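Long-range contacts in glutamate--tRNA ligase (Elizabethkingia anophelis, PDB 6B1Z), which probably attaches glutamate to its cognate tRNA at the expense of ATP, as glutamyl-tRNA synthetases of class I do: residues 26-31 with 256-260; 32-36 with 73-77. All blocks are in the same frame, centred on the assembly; numbering follows the deposited sequence. Where two conformers were deposited one is given.

Contact 1 of 2, residues 26-31 with 256-260; sequences LGGVRT and LSLIL. With EDO (1,2-ethanediol), chain R.
R30 reaches from helix 26-41 to the backbone of S257, in the class I catalytic domain with its Rossmann-type fold. L26, G27 and G28 belong to the HLGG form of the HIGH signature of class I synthetases, at the start of this helix. Segment 256-260 runs from the end of strand 252-256 toward the KLSKR sequence, the KMSKS-type signature, and I259 shares backbone hydrogen bonding with L268 of that sequence.

The R30 side chain sets out from CB toward the loop. CG is anti to the backbone N (chi1 -171°), and the chain bends only at chi3. V311 of helix 304-312 also packs on the R30 side chain. At CZ the guanidinium group begins to touch. I259 CG1 lies over one face, offset toward the rim, 3.6 Å from R30 NH1. C1 of the ethanediol, a molecule probably from the crystallisation liquor, lies over the opposite face. S257 N donates to O1 of this ethanediol at 2.8 Å. The edge is polar. R30 NH2 donates to S257 O at 2.7 Å with an N-H...O angle of 161°. That oxygen lies close to the guanidinium plane, but NH2 is tilted from the carbonyl plane. R30 NH1 is hydrogen-bonded to L314 O. In this crystal the hydrogen bonds of NH1 and NH2, with I259 over one face, probably hold the group in this rotation.

L256 and I259 both pack against the arginine, L256 from an oblique direction. L256 CD1 rests 3.7 Å from T31 OG1, and L256 CB is 3.8 Å from R30 NH2. I259 CD1 comes 3.9 Å from G27 N, at the first turn of the helix. Water 1 closes the arrangement: it accepts from R30 NH1 at 3.0 Å and donates to S257 O at 2.9 Å.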
loop_
_atom_site.group_PDB
_atom_site.type_symbol
_atom_site.label_atom_id
_atom_site.label_comp_id
_atom_site.label_asym_id
_atom_site.label_seq_id
_atom_site.Cartn_x
_atom_site.Cartn_y
_atom_site.Cartn_z
ATOM N N LEU A 26 3.175 -1.092 -1.177
ATOM C CA LEU A 26 2.230 -1.958 -0.472
ATOM C C LEU A 26 2.901 -2.715 0.668
ATOM O O LEU A 26 2.321 -2.863 1.750
ATOM C CB LEU A 26 1.580 -2.926 -1.452
ATOM C CG LEU A 26 0.141 -3.341 -1.187
ATOM C CD1 LEU A 26 -0.776 -2.123 -1.161
ATOM C CD2 LEU A 26 -0.289 -4.309 -2.275
ATOM N N GLY A 27 4.123 -3.208 0.448
ATOM C CA GLY A 27 4.841 -3.864 1.529
ATOM C C GLY A 27 5.036 -2.967 2.737
ATOM O O GLY A 27 4.936 -3.417 3.880
ATOM N N GLY A 28 5.316 -1.678 2.506
ATOM C CA GLY A 28 5.501 -0.768 3.623
ATOM C C GLY A 28 4.212 -0.471 4.368
ATOM O O GLY A 28 4.204 -0.373 5.593
ATOM N N VAL A 29 3.103 -0.340 3.634
ATOM C CA VAL A 29 1.799 -0.184 4.273
ATOM C C VAL A 29 1.499 -1.380 5.157
ATOM O O VAL A 29 1.010 -1.228 6.284
ATOM C CB VAL A 29 0.707 -0.005 3.207
ATOM C CG1 VAL A 29 -0.691 0.004 3.860
ATOM C CG2 VAL A 29 0.955 1.277 2.415
ATOM N N ARG A 30 1.786 -2.588 4.656
ATOM C CA ARG A 30 1.519 -3.795 5.444
ATOM C C ARG A 30 2.363 -3.836 6.705
ATOM O O ARG A 30 1.859 -4.198 7.781
ATOM C CB ARG A 30 1.739 -5.062 4.622
ATOM C CG ARG A 30 1.254 -6.328 5.373
ATOM C CD ARG A 30 1.584 -7.622 4.673
ATOM N NE ARG A 30 3.018 -7.745 4.439
ATOM C CZ ARG A 30 3.576 -8.711 3.723
ATOM N NH1 ARG A 30 2.840 -9.693 3.203
ATOM N NH2 ARG A 30 4.886 -8.691 3.540
ATOM N N THR A 31 3.645 -3.484 6.599
ATOM C CA THR A 31 4.496 -3.455 7.785
ATOM C C THR A 31 3.961 -2.474 8.816
ATOM O O THR A 31 3.838 -2.804 10.006
ATOM C CB THR A 31 5.928 -3.111 7.390
ATOM O OG1 THR A 31 6.459 -4.197 6.620
ATOM C CG2 THR A 31 6.779 -2.908 8.661
ATOM N N LEU A 256 8.722 -10.273 7.660
ATOM C CA LEU A 256 7.585 -10.527 6.785
ATOM C C LEU A 256 8.049 -10.845 5.368
ATOM O O LEU A 256 8.841 -10.101 4.780
ATOM C CB LEU A 256 6.672 -9.300 6.784
ATOM C CG LEU A 256 6.228 -8.827 8.172
ATOM C CD1 LEU A 256 5.586 -7.440 8.080
ATOM C CD2 LEU A 256 5.237 -9.825 8.780
ATOM N N SER A 257 7.544 -11.938 4.814
ATOM C CA SER A 257 7.949 -12.347 3.474
ATOM C C SER A 257 7.417 -11.368 2.432
ATOM O O SER A 257 6.324 -10.817 2.576
ATOM C CB SER A 257 7.451 -13.767 3.191
ATOM O OG SER A 257 8.042 -14.673 4.121
ATOM N N LEU A 258 8.207 -11.142 1.380
ATOM C CA LEU A 258 7.813 -10.195 0.341
ATOM C C LEU A 258 6.509 -10.626 -0.323
ATOM O O LEU A 258 6.256 -11.816 -0.522
ATOM C CB LEU A 258 8.925 -10.080 -0.708
ATOM C CG LEU A 258 10.249 -9.529 -0.166
ATOM C CD1 LEU A 258 11.327 -9.563 -1.245
ATOM C CD2 LEU A 258 10.076 -8.123 0.374
ATOM N N ILE A 259 5.677 -9.636 -0.647
ATOM C CA ILE A 259 4.441 -9.877 -1.383
ATOM C C ILE A 259 4.788 -10.365 -2.780
ATOM O O ILE A 259 5.670 -9.812 -3.449
ATOM C CB ILE A 259 3.597 -8.597 -1.419
ATOM C CG1 ILE A 259 3.218 -8.177 0.008
ATOM C CG2 ILE A 259 2.360 -8.794 -2.303
ATOM C CD1 ILE A 259 2.651 -6.774 0.131
ATOM N N LEU A 260 4.103 -11.410 -3.221
ATOM C CA LEU A 260 4.412 -12.042 -4.492
ATOM C C LEU A 260 3.594 -11.439 -5.640
ATOM O O LEU A 260 2.551 -10.806 -5.440
ATOM C CB LEU A 260 4.174 -13.548 -4.393
ATOM C CG LEU A 260 4.968 -14.236 -3.281
ATOM C CD1 LEU A 260 4.578 -15.689 -3.188
ATOM C CD2 LEU A 260 6.464 -14.104 -3.527
HETATM C C1 EDO R . 4.326 -12.219 5.611
HETATM O O1 EDO R . 5.329 -13.166 6.017
HETATM C C2 EDO R . 3.159 -12.979 4.993
HETATM O O2 EDO R . 3.613 -13.546 3.755
HETATM O O HOH W 1 3.854 -11.960 1.597
#

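Contact 2 of 2, residues 32-36 with 73-77; sequences ALYDY and IGMVP
The Y36 ring carries M75 on one face. The contact joins helix 26-41 of the class I catalytic domain to the loop after helix 62-73, which ends in a Schellman motif. M75 CB stands 3.9 Å from the ring centroid, 13° off the normal, which makes a CH-pi contact over the centre of the ring. M75 CG lies over the same face, 3.8 Å from Y36 CD2. The carbonyl oxygens of G74 and V76 approach the ring obliquely. G74 is the C-prime residue of the Schellman motif, with phi at 95°, and the chain turns there to bring M75 against helix 26-41.

Y36 CG is anti to the backbone N (chi1 -175°), which swings the ring out from the helix to meet M75. The methionine then runs past the ring and over the helix. In the conformer described, one of two deposited, the chain bends at the last torsion, and the SD and CE contacts are those of this conformer. M75 SD sits 4.7 Å from the centroid of the Y36 ring, oblique to it, as a Met-aromatic contact. The same sulfur lies 3.6 Å from L33 CD1, and the L33 and M75 side chains cross at about a right angle. M75 CE ends near A32 CB. L70 of helix 62-73 and M327 of helix 327-333 also pack on M75, so the methionine lies among three helices.

At the phenol end the contact turns polar. Water 2 links three groups: it donates to G74 O at 3.1 Å, accepts from V76 N, and lies 2.9 Å from Y36 OH.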
loop_
_atom_site.group_PDB
_atom_site.type_symbol
_atom_site.label_atom_id
_atom_site.label_comp_id
_atom_site.label_asym_id
_atom_site.label_seq_id
_atom_site.Cartn_x
_atom_site.Cartn_y
_atom_site.Cartn_z
ATOM N N ALA A 32 3.619 -1.255 8.376
ATOM C CA ALA A 32 3.036 -0.278 9.287
ATOM C C ALA A 32 1.755 -0.807 9.927
ATOM O O ALA A 32 1.547 -0.632 11.133
ATOM C CB ALA A 32 2.750 1.036 8.542
ATOM N N LEU A 33 0.892 -1.460 9.139
ATOM C CA LEU A 33 -0.352 -2.000 9.676
ATOM C C LEU A 33 -0.087 -3.047 10.743
ATOM O O LEU A 33 -0.708 -3.025 11.813
ATOM C CB LEU A 33 -1.204 -2.586 8.550
ATOM C CG LEU A 33 -2.459 -3.327 9.012
ATOM C CD1 LEU A 33 -3.480 -2.394 9.675
ATOM C CD2 LEU A 33 -3.087 -4.051 7.847
ATOM N N TYR A 34 0.827 -3.985 10.466
ATOM C CA TYR A 34 1.096 -5.025 11.456
ATOM C C TYR A 34 1.749 -4.444 12.712
ATOM O O TYR A 34 1.468 -4.918 13.823
ATOM C CB TYR A 34 1.939 -6.149 10.832
ATOM C CG TYR A 34 1.212 -7.037 9.820
ATOM C CD1 TYR A 34 -0.162 -6.909 9.565
ATOM C CD2 TYR A 34 1.906 -8.010 9.117
ATOM C CE1 TYR A 34 -0.799 -7.730 8.631
ATOM C CE2 TYR A 34 1.272 -8.837 8.191
ATOM C CZ TYR A 34 -0.072 -8.692 7.949
ATOM O OH TYR A 34 -0.671 -9.520 7.041
ATOM N N ASP A 35 2.603 -3.417 12.568
ATOM C CA ASP A 35 3.075 -2.657 13.731
ATOM C C ASP A 35 1.912 -2.128 14.560
ATOM O O ASP A 35 1.874 -2.279 15.791
ATOM C CB ASP A 35 3.913 -1.457 13.282
ATOM C CG ASP A 35 5.320 -1.803 12.912
ATOM O OD1 ASP A 35 5.944 -2.647 13.599
ATOM O OD2 ASP A 35 5.825 -1.179 11.939
ATOM N N TYR A 36 0.982 -1.440 13.892
ATOM C CA TYR A 36 -0.140 -0.805 14.573
ATOM C C TYR A 36 -1.024 -1.839 15.254
ATOM O O TYR A 36 -1.358 -1.709 16.440
ATOM C CB TYR A 36 -0.936 0.004 13.548
ATOM C CG TYR A 36 -2.077 0.818 14.112
ATOM C CD1 TYR A 36 -1.840 1.967 14.855
ATOM C CD2 TYR A 36 -3.397 0.444 13.883
ATOM C CE1 TYR A 36 -2.883 2.716 15.357
ATOM C CE2 TYR A 36 -4.445 1.185 14.381
ATOM C CZ TYR A 36 -4.184 2.321 15.127
ATOM O OH TYR A 36 -5.234 3.061 15.634
ATOM N N ILE A 73 -5.452 6.055 6.291
ATOM C CA ILE A 73 -5.818 4.706 6.709
ATOM C C ILE A 73 -6.319 4.661 8.151
ATOM O O ILE A 73 -7.079 3.754 8.513
ATOM C CB ILE A 73 -4.611 3.779 6.501
ATOM C CG1 ILE A 73 -4.248 3.708 5.015
ATOM C CG2 ILE A 73 -4.886 2.401 7.057
ATOM C CD1 ILE A 73 -2.825 3.235 4.772
ATOM N N GLY A 74 -5.938 5.627 8.978
ATOM C CA GLY A 74 -6.386 5.659 10.356
ATOM C C GLY A 74 -5.432 5.025 11.351
ATOM O O GLY A 74 -5.884 4.431 12.337
ATOM N N MET A 75 -4.110 5.143 11.133
ATOM C CA MET A 75 -3.089 4.544 11.999
ATOM C C MET A 75 -2.089 5.624 12.418
ATOM O O MET A 75 -0.941 5.619 11.955
ATOM C CB MET A 75 -2.368 3.400 11.298
ATOM C CG MET A 75 -3.261 2.380 10.657
ATOM S SD MET A 75 -2.284 0.980 10.075
ATOM C CE MET A 75 -1.304 1.704 8.757
ATOM N N VAL A 76 -2.509 6.523 13.301
ATOM C CA VAL A 76 -1.691 7.675 13.692
ATOM C C VAL A 76 -0.661 7.234 14.730
ATOM O O VAL A 76 -1.034 6.621 15.746
ATOM C CB VAL A 76 -2.569 8.793 14.238
ATOM C CG1 VAL A 76 -1.715 9.985 14.642
ATOM C CG2 VAL A 76 -3.635 9.210 13.208
ATOM N N PRO A 77 0.619 7.547 14.532
ATOM C CA PRO A 77 1.635 7.161 15.514
ATOM C C PRO A 77 1.426 7.825 16.868
ATOM O O PRO A 77 0.986 8.974 16.970
ATOM C CB PRO A 77 2.944 7.632 14.868
ATOM C CG PRO A 77 2.631 7.721 13.398
ATOM C CD PRO A 77 1.209 8.152 13.327
HETATM O O HOH W 2 -4.881 5.865 14.936
#

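Overall arrangement
Both contacts use helix 26-41, in successive parts: contact 1 takes the first turns, beginning within the HIGH-type signature, and contact 2 the turn that follows. Their centres are 14 Å apart. The L256 side chain is about 11 Å from the bound magnesium ion, too far to bind it. Along the chain, contact 2 is nested inside the loop closed by contact 1. They also touch directly. L256 CD2 of contact 1 packs 3.8 Å from Y34 CD2 of contact 2, and V29 CG1 lies 4.0 Å from I73 CD1. Helix 304-312 packs on side chains of both. In class I synthetases the HIGH-type signature helps form the ATP site, so contact 1 probably borders that site.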